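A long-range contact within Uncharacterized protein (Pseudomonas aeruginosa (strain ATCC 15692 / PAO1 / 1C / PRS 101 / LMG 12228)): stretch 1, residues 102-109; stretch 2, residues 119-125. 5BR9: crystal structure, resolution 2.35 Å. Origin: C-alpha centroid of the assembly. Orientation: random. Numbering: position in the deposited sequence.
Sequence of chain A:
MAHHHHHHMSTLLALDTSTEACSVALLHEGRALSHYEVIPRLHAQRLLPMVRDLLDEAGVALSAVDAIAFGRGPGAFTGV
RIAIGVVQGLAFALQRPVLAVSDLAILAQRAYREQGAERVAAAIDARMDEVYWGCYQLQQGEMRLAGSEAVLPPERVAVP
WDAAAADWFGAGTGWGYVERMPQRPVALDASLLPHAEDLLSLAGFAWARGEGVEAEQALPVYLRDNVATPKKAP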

# COMPACT_ATOMS: atom_id res chain seq x y z
N SER A 102 -6.24 -12.73 9.98
CA SER A 102 -6.59 -13.48 8.81
C SER A 102 -8.01 -13.22 8.35
O SER A 102 -8.94 -13.25 9.14
CB SER A 102 -6.42 -14.99 9.07
OG SER A 102 -7.04 -15.72 8.04
N ASP A 103 -8.19 -13.04 7.05
CA ASP A 103 -9.52 -12.90 6.50
C ASP A 103 -10.35 -14.19 6.54
O ASP A 103 -11.58 -14.13 6.54
CB ASP A 103 -9.44 -12.36 5.08
CG ASP A 103 -9.29 -10.84 5.07
OD1 ASP A 103 -8.19 -10.33 4.84
OD2 ASP A 103 -10.30 -10.15 5.31
N LEU A 104 -9.69 -15.35 6.59
CA LEU A 104 -10.40 -16.62 6.80
C LEU A 104 -11.02 -16.64 8.21
O LEU A 104 -12.19 -17.01 8.39
CB LEU A 104 -9.45 -17.82 6.58
CG LEU A 104 -8.96 -18.02 5.13
CD1 LEU A 104 -7.74 -18.91 5.04
CD2 LEU A 104 -10.07 -18.58 4.22
N ALA A 105 -10.24 -16.21 9.21
CA ALA A 105 -10.76 -16.08 10.58
C ALA A 105 -11.91 -15.08 10.62
O ALA A 105 -12.94 -15.33 11.25
CB ALA A 105 -9.66 -15.66 11.56
N ILE A 106 -11.75 -13.95 9.91
CA ILE A 106 -12.80 -12.94 9.95
C ILE A 106 -14.12 -13.51 9.42
O ILE A 106 -15.19 -13.29 10.00
CB ILE A 106 -12.38 -11.68 9.19
CG1 ILE A 106 -11.14 -11.07 9.83
CG2 ILE A 106 -13.51 -10.68 9.17
CD1 ILE A 106 -10.47 -10.02 8.96
N LEU A 107 -14.03 -14.23 8.31
CA LEU A 107 -15.19 -14.94 7.75
C LEU A 107 -15.82 -15.89 8.77
O LEU A 107 -17.03 -16.01 8.83
CB LEU A 107 -14.78 -15.78 6.55
CG LEU A 107 -14.66 -15.16 5.18
CD1 LEU A 107 -14.27 -16.30 4.21
CD2 LEU A 107 -15.97 -14.50 4.81
N ALA A 108 -14.98 -16.62 9.48
CA ALA A 108 -15.43 -17.59 10.45
C ALA A 108 -16.16 -16.87 11.57
O ALA A 108 -17.26 -17.27 11.96
CB ALA A 108 -14.26 -18.38 11.00
N GLN A 109 -15.57 -15.79 12.07
CA GLN A 109 -16.16 -15.02 13.14
C GLN A 109 -17.49 -14.43 12.66
O GLN A 109 -18.47 -14.41 13.41
CB GLN A 109 -15.24 -13.89 13.61
CG GLN A 109 -15.68 -13.29 14.95
CD GLN A 109 -15.40 -14.23 16.10
OE1 GLN A 109 -14.47 -15.03 16.04
NE2 GLN A 109 -16.22 -14.17 17.14
N ARG A 119 -18.53 -24.19 14.24
CA ARG A 119 -17.49 -24.78 13.43
C ARG A 119 -17.66 -24.31 11.99
O ARG A 119 -18.70 -24.55 11.37
CB ARG A 119 -17.51 -26.31 13.53
CG ARG A 119 -17.40 -26.77 14.99
CD ARG A 119 -16.80 -28.15 15.16
NE ARG A 119 -17.79 -29.20 15.02
CZ ARG A 119 -17.63 -30.44 15.48
NH1 ARG A 119 -18.60 -31.34 15.30
NH2 ARG A 119 -16.52 -30.78 16.12
N VAL A 120 -16.64 -23.64 11.47
CA VAL A 120 -16.72 -23.06 10.13
C VAL A 120 -15.50 -23.42 9.31
O VAL A 120 -14.36 -23.27 9.75
CB VAL A 120 -16.87 -21.52 10.18
CG1 VAL A 120 -16.79 -20.96 8.76
CG2 VAL A 120 -18.20 -21.13 10.82
N ALA A 121 -15.75 -23.96 8.13
CA ALA A 121 -14.69 -24.12 7.15
C ALA A 121 -14.73 -22.89 6.24
O ALA A 121 -15.66 -22.70 5.47
CB ALA A 121 -14.87 -25.43 6.36
N ALA A 122 -13.74 -22.02 6.37
CA ALA A 122 -13.66 -20.82 5.56
C ALA A 122 -12.86 -21.10 4.29
O ALA A 122 -11.80 -21.70 4.33
CB ALA A 122 -13.04 -19.68 6.35
N ALA A 123 -13.40 -20.67 3.15
CA ALA A 123 -12.72 -20.85 1.88
C ALA A 123 -12.87 -19.60 1.05
O ALA A 123 -13.99 -19.14 0.81
CB ALA A 123 -13.28 -22.07 1.11
N ILE A 124 -11.74 -19.06 0.61
CA ILE A 124 -11.69 -17.86 -0.22
C ILE A 124 -11.03 -18.21 -1.54
O ILE A 124 -9.97 -18.83 -1.57
CB ILE A 124 -10.92 -16.72 0.50
CG1 ILE A 124 -11.69 -16.25 1.74
CG2 ILE A 124 -10.65 -15.57 -0.46
CD1 ILE A 124 -10.92 -15.26 2.61
N ASP A 125 -11.65 -17.79 -2.63
CA ASP A 125 -11.15 -18.10 -3.95
C ASP A 125 -9.74 -17.55 -4.09
O ASP A 125 -9.47 -16.44 -3.69
CB ASP A 125 -12.03 -17.50 -5.05
CG ASP A 125 -11.69 -18.05 -6.41
OD1 ASP A 125 -12.04 -17.44 -7.43
OD2 ASP A 125 -11.01 -19.09 -6.47

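The helix of residues 103-109 packs against the strand of residues 119-125 without a single hydrogen bond between them; the contact is made by apolar surfaces. The two axes approach to 7.8 Å and their N-to-C directions differ by 132°, so the early turn of the helix meets the later part of the strand, and Ala108 meets Val120.

Alternation along the strand sets the pattern. Val120, Ala122 and Ile124 direct their CA-to-CB bonds toward the helix, whereas Ala121 and Ala123 point away. Ala122 sits where the backbones come close, its CA 5.5 Å from the CA of Leu104. Its methyl suits this narrow place: Ala122 CB lies 3.5 Å from Leu104 O, a carbonyl already engaged by Ala108 N within the helix.

Ile124 has a longer reach. With chi1 m and chi2 t, its side chain is extended, bringing CD1 to 4.1 Å from Asp103 CB, while CG1 lies 3.6 Å from Leu107 CD1 and 3.8 Å from Leu104 CD2. Both leucines adopt the m,t rotamer common in helices, but they start differently. Leu107 points toward the strand from CA, and its CD1 lies 4.2 Å from Ala122 CB, whereas Leu104 leaves sideways and its end comes nearer, placing CD2 3.8 Å from Ala122 CB. Ile124 and Ala122 thus each touch both leucines.

Farther along, Ala108 CB meets Val120 CB at 4.2 Å. With chi1 t, Val120 has CG1 as the methyl nearer the helix, 4.0 Å from Ala108 CA. The small alanine leaves the helix backbone accessible to the branched valine.

Ser102 does not touch the strand; it caps the start of the helix. Its t rotamer carries OG back to the first turn, where it accepts weak hydrogen bonds from Leu104 N at 3.0 Å and Ala105 N at 3.4 Å, giving partners to amides that lack a preceding helical carbonyl.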